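Local coordinates for TRAP solute Binding Protein (Uncultured marine bacterium, PDB 5I7I), which probably serves as the solute-binding protein of a TRAP transporter, capturing aromatic acids such as 3-hydroxybenzoate for uptake into the cell, at residues 45-48 against 49-53; 62-65 against 66-70; 240-244 against 245-249; 251-254 against 255-258. One frame throughout, in Å; residues are numbered along the deposited sequence. Where two conformers were deposited one is given.

How the contacts relate
All four contacts are local, between side chains a few residues apart, in the part of the fold built on the five-stranded mixed sheet. Contacts 1 and 3 are partly buried: each sets an apolar side chain in the core (Trp47, Met242), with charged residues on the exposed side, and Trp47 packs on Phe240 of contact 3. Contacts 2 and 4 lie at the surface. Contacts 1 and 2 both lay a methyl over an aromatic face, buried in the first; contact 2, ending edge strand 59-64, adds two tight turns. Helix capping belongs to contacts 3 and 4, on successive helices, whereas contacts 1 and 4 pair acid and lysine, directly in one and largely through water in the other.

Contact 1: 45-48 against 49-53; sequences KPWS and EKVLA
Helix 38-54 is the crossover helix of a beta-alpha-beta unit, running between strands 25-31 and 59-64, and on it Lys45 pairs with Glu49 one turn later. Lys45 NZ stands 2.8 Å from Glu49 OE2, a salt bridge made on the syn side of the carboxylate and 23° out of its plane. The lysine chain runs extended as far as CE and bends only at its last torsion (chi4 -71°), which turns NZ onto the acid. The other carboxylate oxygen is tied back to the backbone by a water that donates to Glu49 OE1 at 3.1 Å and to Pro46 O at 2.8 Å. Pro46 O also receives the helical N-H of Lys50, at 2.9 Å from Lys50 N. Pro46 itself has no N-H to give to the preceding turn, and the helix kinks there. On the inner side Val51 CG2 sits squarely over the six-membered ring of Trp47, 3.8 Å from its centroid and 9° off the normal, a CH-pi contact. Trp47 NE1 bonds to Asn261 O, and Phe240 meets the indole edge-to-face. Ser48 and Val51 lean on strand 59-64. The Lys45-Glu49 pair lies on the exposed side, the Trp47-Val51 pair on the sheet side. Both carboxylate oxygens of Glu49 are thus engaged, which should restrict its rotation, while the Trp47 indole should be held in place by its N-H bond and by contact over its face.

Contact 2: 62-65 against 66-70; sequences EIYP and AMQLG
Tyr64 OH donates to Glu62 OE1 over 2.7 Å, meeting the oxygen from above the carboxylate plane, and the same ring carries Leu69 over one face. Leu69 CD2 lies 3.8 Å from the ring centroid and 14° off its normal, a CH-pi contact, while its other methyl, CD1, comes within 3.5 Å of Tyr64 CD2. The tyrosine CG lies beside the backbone N (chi1 -61°), and the ring runs alongside the strand, with OH at Glu62. The setting is the end of edge strand 59-64, where the chain leaves the five-stranded sheet through two tight turns. In the first, Gln68 N donates to Pro65 O at 2.9 Å, across Ala66 and Met67, both with positive phi in the left-handed helical region; the donor comes from above the carbonyl plane, with an N-H...O angle of 138°. The second, a type I turn from Met67 to Gly70, is closed by Gly70 N to Met67 O, also at 2.9 Å. Gln68 stretches its amide across the proline ring, OE1 3.6 Å from Pro65 CD and NE2 3.8 Å from Pro65 CG. Beyond the turns, Gly70 O accepts from Gln79 NE2 of helix 76-82.

Contact 3: 240-244 against 245-249; sequences FLMNK and AKYES
Asn243 holds its amide carbon anti to the backbone N (chi1 175°), which, with chi2, brings OD1 to the N-H of Lys246, three residues further on; Met242 takes the same first torsion and brings SD to Tyr247. The Asn243 OD1 bond to Lys246 N measures 2.9 Å with an N-H...O angle of 148°, the capping bond of an N-cap residue. The other half of this amide is used as well, since Asn243 ND2 donates to Val80 O, and together the two bonds should fix which way the amide is flipped. Asn243 O accepts an almost straight bond from Tyr247 N at 3.0 Å, and Lys244 O one from Glu248 N at 2.8 Å, so the first helical turn is knit from both backbone and side chain. Met242 SD lies 3.9 Å from Tyr247 CB, the two side chains crossing at about a right angle and the sulfur near the plane of the ring at its edge. The tyrosine then leads away, its OH bonded to Asp259 OD2 and its ring in a cation-pi contact with Lys137. Lys244 NZ goes to Lys134 O. The segment axes of strand 240-243 and helix 245-249 come within 6.7 Å, with 68° between their N-to-C directions. This is the N-cap motif at a strand-to-helix junction: strand 237-243, between strands 87-91 and 136-143 of the sheet, passes directly into helix 244-249 with Asn243 as the cap.

Contact 4: 251-254 against 255-258; sequences SDEH and KKVI
Ser251 opens helix 252-259 as its N-cap and gives both its oxygens to it: the backbone O takes a nearly straight bond from Lys255 N at 2.8 Å, while the hydroxyl OG accepts from His254 N at 2.9 Å. OG stands between the backbone N and the carbonyl carbon (chi1 67°), the position from which it can turn back over the first helical turn. Asp252, next in line, sends its carboxylate out along the helix to the end of Lys256. The charges meet loosely: Lys256 NZ is 3.7 Å from Asp252 OD1, a long salt bridge, and a water fills the link, donating to Asp252 OD1 and accepting from Lys256 NZ, each at 2.9 Å. The bend at chi4 of the lysine (-52°) sets the direction of NZ. The acid also lies near the start of the helix, where the helix dipole would probably add to its stabilisation. Asp252 O accepts from Lys256 N at 3.0 Å. Glu253 contributes mainly through its backbone O, which accepts from Val257 N at 3.1 Å. His254 O accepts from Ile258 N at 3.0 Å, and the imidazole of His254 is engaged outside the helix, NE2 bonded to Glu58 OE1. Lys255 NZ reaches back to Glu248 O and Leu250 O, joining this helix to the end of helix 244-249. His254 and Val257 rest on Ile59 of strand 59-64, Val257 also touches Val51 of helix 38-54, and Ile258 turns inward to Trp47 of that helix and to Met242 of strand 237-243.

Contact 1: 45-48 against 49-53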
loop_
_atom_site.group_PDB
_atom_site.type_symbol
_atom_site.label_atom_id
_atom_site.label_comp_id
_atom_site.label_asym_id
_atom_site.label_seq_id
_atom_site.Cartn_x
_atom_site.Cartn_y
_atom_site.Cartn_z
ATOM N N LYS A 45 2.615 11.346 -11.874
ATOM C CA LYS A 45 2.660 12.493 -12.777
ATOM C C LYS A 45 3.804 13.426 -12.431
ATOM O O LYS A 45 4.620 13.724 -13.317
ATOM C CB LYS A 45 1.301 13.192 -12.809
ATOM C CG LYS A 45 1.310 14.515 -13.575
ATOM C CD LYS A 45 -0.090 15.098 -13.673
ATOM C CE LYS A 45 -0.127 16.416 -14.432
ATOM N NZ LYS A 45 0.499 17.524 -13.672
ATOM N N PRO A 46 3.957 13.903 -11.198
ATOM C CA PRO A 46 5.127 14.748 -10.918
ATOM C C PRO A 46 6.455 14.026 -11.035
ATOM O O PRO A 46 7.450 14.651 -11.434
ATOM C CB PRO A 46 4.860 15.297 -9.506
ATOM C CG PRO A 46 3.762 14.423 -8.942
ATOM C CD PRO A 46 2.984 13.894 -10.092
ATOM N N TRP A 47 6.512 12.728 -10.715
ATOM C CA TRP A 47 7.737 11.971 -10.943
ATOM C C TRP A 47 8.106 12.033 -12.416
ATOM O O TRP A 47 9.264 12.301 -12.785
ATOM C CB TRP A 47 7.544 10.519 -10.478
ATOM C CG TRP A 47 8.729 9.649 -10.623
ATOM C CD1 TRP A 47 9.716 9.476 -9.723
ATOM C CD2 TRP A 47 9.038 8.800 -11.737
ATOM N NE1 TRP A 47 10.651 8.585 -10.207
ATOM C CE2 TRP A 47 10.246 8.154 -11.444
ATOM C CE3 TRP A 47 8.404 8.531 -12.952
ATOM C CZ2 TRP A 47 10.852 7.264 -12.332
ATOM C CZ3 TRP A 47 8.996 7.636 -13.826
ATOM C CH2 TRP A 47 10.205 7.016 -13.510
ATOM N N SER A 48 7.127 11.792 -13.278
ATOM C CA SER A 48 7.388 11.802 -14.710
ATOM C C SER A 48 7.805 13.184 -15.186
ATOM O O SER A 48 8.631 13.296 -16.095
ATOM C CB SER A 48 6.165 11.286 -15.465
ATOM O OG SER A 48 5.148 12.265 -15.542
ATOM N N GLU A 49 7.270 14.245 -14.577
ATOM C CA GLU A 49 7.668 15.600 -14.966
ATOM C C GLU A 49 9.094 15.908 -14.544
ATOM O O GLU A 49 9.818 16.615 -15.259
ATOM C CB GLU A 49 6.730 16.621 -14.346
ATOM C CG GLU A 49 5.348 16.556 -14.905
ATOM C CD GLU A 49 4.313 17.246 -14.039
ATOM O OE1 GLU A 49 4.621 17.583 -12.873
ATOM O OE2 GLU A 49 3.190 17.459 -14.549
ATOM N N LYS A 50 9.499 15.427 -13.362
ATOM C CA LYS A 50 10.869 15.629 -12.915
ATOM C C LYS A 50 11.831 14.854 -13.805
ATOM O O LYS A 50 12.896 15.372 -14.178
ATOM C CB LYS A 50 10.987 15.239 -11.435
ATOM C CG LYS A 50 12.379 15.436 -10.799
ATOM C CD LYS A 50 12.350 15.149 -9.269
ATOM C CE LYS A 50 13.721 15.307 -8.582
ATOM N NZ LYS A 50 14.766 14.379 -9.112
ATOM N N VAL A 51 11.450 13.623 -14.176
ATOM C CA VAL A 51 12.262 12.804 -15.071
ATOM C C VAL A 51 12.372 13.457 -16.445
ATOM O O VAL A 51 13.447 13.460 -17.065
ATOM C CB VAL A 51 11.694 11.374 -15.152
ATOM C CG1 VAL A 51 12.298 10.597 -16.323
ATOM C CG2 VAL A 51 11.961 10.616 -13.852
ATOM N N LEU A 52 11.273 14.038 -16.928
ATOM C CA LEU A 52 11.292 14.746 -18.203
ATOM C C LEU A 52 12.223 15.950 -18.128
ATOM O O LEU A 52 13.076 16.148 -18.998
ATOM C CB LEU A 52 9.872 15.189 -18.552
ATOM C CG LEU A 52 9.672 15.783 -19.942
ATOM C CD1 LEU A 52 9.853 14.714 -21.018
ATOM C CD2 LEU A 52 8.299 16.440 -20.057
ATOM N N ALA A 53 12.075 16.756 -17.078
ATOM C CA ALA A 53 12.882 17.964 -16.935
ATOM C C ALA A 53 14.361 17.628 -16.836
ATOM O O ALA A 53 15.202 18.281 -17.467
ATOM C CB ALA A 53 12.428 18.743 -15.704
HETATM O O HOH W 1 7.271 17.486 -11.269
#

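Contact 2: 62-65 against 66-70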
loop_
_atom_site.group_PDB
_atom_site.type_symbol
_atom_site.label_atom_id
_atom_site.label_comp_id
_atom_site.label_asym_id
_atom_site.label_seq_id
_atom_site.Cartn_x
_atom_site.Cartn_y
_atom_site.Cartn_z
ATOM N N GLU A 62 4.584 7.821 -20.660
ATOM C CA GLU A 62 3.174 7.844 -21.040
ATOM C C GLU A 62 2.396 7.139 -19.933
ATOM O O GLU A 62 2.643 5.966 -19.647
ATOM C CB GLU A 62 2.920 7.107 -22.361
ATOM C CG GLU A 62 3.575 7.655 -23.605
ATOM C CD GLU A 62 3.387 6.751 -24.844
ATOM O OE1 GLU A 62 2.944 5.550 -24.750
ATOM O OE2 GLU A 62 3.712 7.269 -25.929
ATOM N N ILE A 63 1.434 7.832 -19.349
ATOM C CA ILE A 63 0.742 7.340 -18.165
ATOM C C ILE A 63 -0.601 6.741 -18.573
ATOM O O ILE A 63 -1.468 7.457 -19.085
ATOM C CB ILE A 63 0.543 8.463 -17.133
ATOM C CG1 ILE A 63 1.897 8.939 -16.620
ATOM C CG2 ILE A 63 -0.365 8.024 -15.997
ATOM C CD1 ILE A 63 1.838 10.138 -15.706
ATOM N N TYR A 64 -0.786 5.450 -18.303
ATOM C CA TYR A 64 -2.039 4.744 -18.582
ATOM C C TYR A 64 -2.677 4.290 -17.274
ATOM O O TYR A 64 -2.293 3.240 -16.722
ATOM C CB TYR A 64 -1.781 3.548 -19.502
ATOM C CG TYR A 64 -1.206 3.954 -20.834
ATOM C CD1 TYR A 64 -2.040 4.292 -21.886
ATOM C CD2 TYR A 64 0.160 4.027 -21.032
ATOM C CE1 TYR A 64 -1.528 4.681 -23.098
ATOM C CE2 TYR A 64 0.694 4.416 -22.252
ATOM C CZ TYR A 64 -0.161 4.753 -23.284
ATOM O OH TYR A 64 0.325 5.126 -24.512
ATOM N N PRO A 65 -3.603 5.060 -16.724
ATOM C CA PRO A 65 -4.289 4.692 -15.479
ATOM C C PRO A 65 -5.428 3.721 -15.780
ATOM O O PRO A 65 -5.682 3.362 -16.930
ATOM C CB PRO A 65 -4.828 6.044 -15.010
ATOM C CG PRO A 65 -5.196 6.716 -16.278
ATOM C CD PRO A 65 -4.120 6.328 -17.264
ATOM N N ALA A 66 -6.128 3.297 -14.724
ATOM C CA ALA A 66 -7.381 2.546 -14.874
ATOM C C ALA A 66 -7.229 1.330 -15.792
ATOM O O ALA A 66 -8.147 0.966 -16.520
ATOM C CB ALA A 66 -8.511 3.465 -15.334
ATOM N N MET A 67 -6.070 0.672 -15.728
ATOM C CA MET A 67 -5.776 -0.517 -16.554
ATOM C C MET A 67 -6.023 -0.286 -18.051
ATOM O O MET A 67 -6.458 -1.180 -18.784
ATOM C CB MET A 67 -6.520 -1.753 -16.054
ATOM C CG MET A 67 -6.214 -2.125 -14.607
ATOM S SD MET A 67 -4.473 -2.371 -14.190
ATOM C CE MET A 67 -4.072 -3.716 -15.319
ATOM N N GLN A 68 -5.668 0.907 -18.527
ATOM C CA GLN A 68 -5.906 1.310 -19.907
ATOM C C GLN A 68 -5.021 0.605 -20.930
ATOM O O GLN A 68 -5.182 0.873 -22.128
ATOM C CB GLN A 68 -5.704 2.818 -20.049
ATOM C CG GLN A 68 -6.901 3.639 -19.710
ATOM C CD GLN A 68 -6.588 5.128 -19.830
ATOM O OE1 GLN A 68 -5.613 5.527 -20.479
ATOM N NE2 GLN A 68 -7.421 5.947 -19.216
ATOM N N LEU A 69 -4.090 -0.243 -20.516
ATOM C CA LEU A 69 -3.373 -1.108 -21.448
ATOM C C LEU A 69 -3.807 -2.563 -21.341
ATOM O O LEU A 69 -3.218 -3.430 -22.000
ATOM C CB LEU A 69 -1.854 -0.959 -21.279
ATOM C CG LEU A 69 -1.312 0.435 -21.632
ATOM C CD1 LEU A 69 0.164 0.519 -21.331
ATOM C CD2 LEU A 69 -1.554 0.796 -23.092
ATOM N N GLY A 70 -4.839 -2.852 -20.549
ATOM C CA GLY A 70 -5.435 -4.170 -20.499
ATOM C C GLY A 70 -5.001 -4.941 -19.270
ATOM O O GLY A 70 -3.975 -4.670 -18.660
#

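Contact 3: 240-244 against 245-249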
loop_
_atom_site.group_PDB
_atom_site.type_symbol
_atom_site.label_atom_id
_atom_site.label_comp_id
_atom_site.label_asym_id
_atom_site.label_seq_id
_atom_site.Cartn_x
_atom_site.Cartn_y
_atom_site.Cartn_z
ATOM N N PHE A 240 6.684 0.397 -6.884
ATOM C CA PHE A 240 6.892 1.291 -8.022
ATOM C C PHE A 240 8.113 0.721 -8.731
ATOM O O PHE A 240 9.232 0.806 -8.216
ATOM C CB PHE A 240 7.099 2.721 -7.527
ATOM C CG PHE A 240 7.137 3.782 -8.623
ATOM C CD1 PHE A 240 6.262 3.779 -9.699
ATOM C CD2 PHE A 240 8.041 4.844 -8.502
ATOM C CE1 PHE A 240 6.318 4.808 -10.643
ATOM C CE2 PHE A 240 8.101 5.834 -9.429
ATOM C CZ PHE A 240 7.257 5.816 -10.503
ATOM N N LEU A 241 7.875 0.050 -9.860
ATOM C CA LEU A 241 8.856 -0.827 -10.482
ATOM C C LEU A 241 9.010 -0.517 -11.958
ATOM O O LEU A 241 8.057 -0.122 -12.628
ATOM C CB LEU A 241 8.381 -2.285 -10.402
ATOM C CG LEU A 241 8.067 -2.839 -9.016
ATOM C CD1 LEU A 241 7.580 -4.263 -9.174
ATOM C CD2 LEU A 241 9.273 -2.776 -8.124
ATOM N N MET A 242 10.224 -0.730 -12.463
ATOM C CA MET A 242 10.529 -0.587 -13.875
ATOM C C MET A 242 11.011 -1.928 -14.407
ATOM O O MET A 242 11.639 -2.724 -13.695
ATOM C CB MET A 242 11.625 0.465 -14.049
ATOM C CG MET A 242 12.005 0.763 -15.492
ATOM S SD MET A 242 13.116 2.159 -15.617
ATOM C CE MET A 242 12.007 3.542 -15.630
ATOM N N ASN A 243 10.739 -2.167 -15.683
ATOM C CA ASN A 243 11.249 -3.367 -16.328
ATOM C C ASN A 243 12.773 -3.338 -16.336
ATOM O O ASN A 243 13.389 -2.328 -16.696
ATOM C CB ASN A 243 10.713 -3.438 -17.750
ATOM C CG ASN A 243 11.304 -4.595 -18.539
ATOM O OD1 ASN A 243 12.206 -4.414 -19.347
ATOM N ND2 ASN A 243 10.797 -5.790 -18.295
ATOM N N LYS A 244 13.383 -4.453 -15.934
ATOM C CA LYS A 244 14.832 -4.492 -15.777
ATOM C C LYS A 244 15.538 -4.297 -17.111
ATOM O O LYS A 244 16.463 -3.489 -17.213
ATOM C CB LYS A 244 15.233 -5.821 -15.135
ATOM C CG LYS A 244 16.652 -5.883 -14.596
ATOM C CD LYS A 244 16.795 -7.063 -13.643
ATOM C CE LYS A 244 18.009 -6.923 -12.750
ATOM N NZ LYS A 244 18.102 -8.097 -11.839
ATOM N N ALA A 245 15.132 -5.040 -18.146
ATOM C CA ALA A 245 15.808 -4.935 -19.435
ATOM C C ALA A 245 15.718 -3.514 -19.982
ATOM O O ALA A 245 16.682 -3.000 -20.569
ATOM C CB ALA A 245 15.211 -5.939 -20.419
ATOM N N LYS A 246 14.575 -2.856 -19.775
ATOM C CA LYS A 246 14.401 -1.498 -20.270
ATOM C C LYS A 246 15.326 -0.535 -19.536
ATOM O O LYS A 246 15.999 0.294 -20.159
ATOM C CB LYS A 246 12.940 -1.063 -20.156
ATOM C CG LYS A 246 12.630 0.283 -20.829
ATOM C CD LYS A 246 12.810 0.242 -22.343
ATOM C CE LYS A 246 12.282 1.515 -22.984
ATOM N NZ LYS A 246 12.002 1.324 -24.434
ATOM N N TYR A 247 15.386 -0.636 -18.207
ATOM C CA TYR A 247 16.365 0.145 -17.461
ATOM C C TYR A 247 17.785 -0.129 -17.962
ATOM O O TYR A 247 18.570 0.798 -18.179
ATOM C CB TYR A 247 16.269 -0.160 -15.964
ATOM C CG TYR A 247 17.415 0.448 -15.161
ATOM C CD1 TYR A 247 17.414 1.791 -14.794
ATOM C CD2 TYR A 247 18.507 -0.327 -14.788
ATOM C CE1 TYR A 247 18.470 2.345 -14.069
ATOM C CE2 TYR A 247 19.565 0.213 -14.074
ATOM C CZ TYR A 247 19.528 1.551 -13.696
ATOM O OH TYR A 247 20.575 2.094 -12.987
ATOM N N GLU A 248 18.144 -1.411 -18.137
ATOM C CA GLU A 248 19.515 -1.730 -18.532
ATOM C C GLU A 248 19.840 -1.223 -19.932
ATOM O O GLU A 248 21.009 -0.947 -20.233
ATOM C CB GLU A 248 19.773 -3.238 -18.425
ATOM C CG GLU A 248 19.840 -3.729 -16.983
ATOM C CD GLU A 248 20.926 -3.036 -16.177
ATOM O OE1 GLU A 248 20.739 -2.899 -14.948
ATOM O OE2 GLU A 248 21.945 -2.618 -16.753
ATOM N N SER A 249 18.834 -1.065 -20.793
ATOM C CA SER A 249 19.040 -0.547 -22.141
ATOM C C SER A 249 19.278 0.956 -22.184
ATOM O O SER A 249 19.706 1.471 -23.222
ATOM C CB SER A 249 17.817 -0.847 -23.010
ATOM O OG SER A 249 16.780 0.117 -22.795
#

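Contact 4: 251-254 against 255-258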
loop_
_atom_site.group_PDB
_atom_site.type_symbol
_atom_site.label_atom_id
_atom_site.label_comp_id
_atom_site.label_asym_id
_atom_site.label_seq_id
_atom_site.Cartn_x
_atom_site.Cartn_y
_atom_site.Cartn_z
ATOM N N SER A 251 20.899 4.653 -21.690
ATOM C CA SER A 251 22.237 5.204 -21.638
ATOM C C SER A 251 22.651 5.430 -20.188
ATOM O O SER A 251 21.825 5.503 -19.275
ATOM C CB SER A 251 22.278 6.548 -22.359
ATOM O OG SER A 251 21.517 7.497 -21.640
ATOM N N ASP A 252 23.957 5.570 -19.989
ATOM C CA ASP A 252 24.469 5.908 -18.671
ATOM C C ASP A 252 23.822 7.187 -18.146
ATOM O O ASP A 252 23.407 7.251 -16.981
ATOM C CB ASP A 252 25.991 6.027 -18.756
ATOM C CG ASP A 252 26.630 6.300 -17.427
ATOM O OD1 ASP A 252 26.549 5.439 -16.518
ATOM O OD2 ASP A 252 27.236 7.383 -17.306
ATOM N N GLU A 253 23.679 8.210 -18.997
ATOM C CA GLU A 253 23.082 9.454 -18.507
ATOM C C GLU A 253 21.608 9.272 -18.158
ATOM O O GLU A 253 21.119 9.853 -17.183
ATOM C CB GLU A 253 23.244 10.582 -19.520
ATOM C CG GLU A 253 24.665 11.156 -19.624
ATOM C CD GLU A 253 25.237 11.684 -18.290
ATOM O OE1 GLU A 253 26.455 11.511 -18.063
ATOM O OE2 GLU A 253 24.491 12.270 -17.468
ATOM N N HIS A 254 20.879 8.472 -18.942
ATOM C CA HIS A 254 19.474 8.239 -18.632
ATOM C C HIS A 254 19.316 7.401 -17.370
ATOM O O HIS A 254 18.420 7.672 -16.562
ATOM C CB HIS A 254 18.757 7.597 -19.814
ATOM C CG HIS A 254 18.432 8.559 -20.903
ATOM N ND1 HIS A 254 17.862 8.159 -22.090
ATOM C CD2 HIS A 254 18.607 9.902 -20.997
ATOM C CE1 HIS A 254 17.688 9.216 -22.863
ATOM N NE2 HIS A 254 18.131 10.283 -22.225
ATOM N N LYS A 255 20.169 6.384 -17.179
ATOM C CA LYS A 255 20.152 5.637 -15.924
ATOM C C LYS A 255 20.334 6.584 -14.751
ATOM O O LYS A 255 19.651 6.461 -13.730
ATOM C CB LYS A 255 21.257 4.581 -15.891
ATOM C CG LYS A 255 21.034 3.378 -16.763
ATOM C CD LYS A 255 21.997 2.271 -16.361
ATOM C CE LYS A 255 21.746 0.975 -17.107
ATOM N NZ LYS A 255 22.270 0.971 -18.479
ATOM N N LYS A 256 21.239 7.551 -14.884
ATOM C CA LYS A 256 21.483 8.465 -13.779
ATOM C C LYS A 256 20.265 9.321 -13.470
ATOM O O LYS A 256 20.015 9.638 -12.301
ATOM C CB LYS A 256 22.704 9.329 -14.071
ATOM C CG LYS A 256 24.004 8.567 -14.011
ATOM C CD LYS A 256 25.167 9.473 -14.390
ATOM C CE LYS A 256 26.413 8.695 -14.714
ATOM N NZ LYS A 256 26.760 7.734 -13.650
ATOM N N VAL A 257 19.497 9.715 -14.489
ATOM C CA VAL A 257 18.250 10.435 -14.222
ATOM C C VAL A 257 17.274 9.541 -13.461
ATOM O O VAL A 257 16.655 9.957 -12.465
ATOM C CB VAL A 257 17.636 10.966 -15.528
ATOM C CG1 VAL A 257 16.242 11.542 -15.250
ATOM C CG2 VAL A 257 18.552 12.008 -16.166
ATOM N N ILE A 258 17.108 8.302 -13.919
ATOM C CA ILE A 258 16.203 7.390 -13.234
ATOM C C ILE A 258 16.659 7.184 -11.793
ATOM O O ILE A 258 15.858 7.266 -10.853
ATOM C CB ILE A 258 16.089 6.051 -13.985
ATOM C CG1 ILE A 258 15.476 6.238 -15.385
ATOM C CG2 ILE A 258 15.286 5.032 -13.142
ATOM C CD1 ILE A 258 14.058 6.817 -15.396
HETATM O O HOH W 2 28.860 6.145 -14.975
#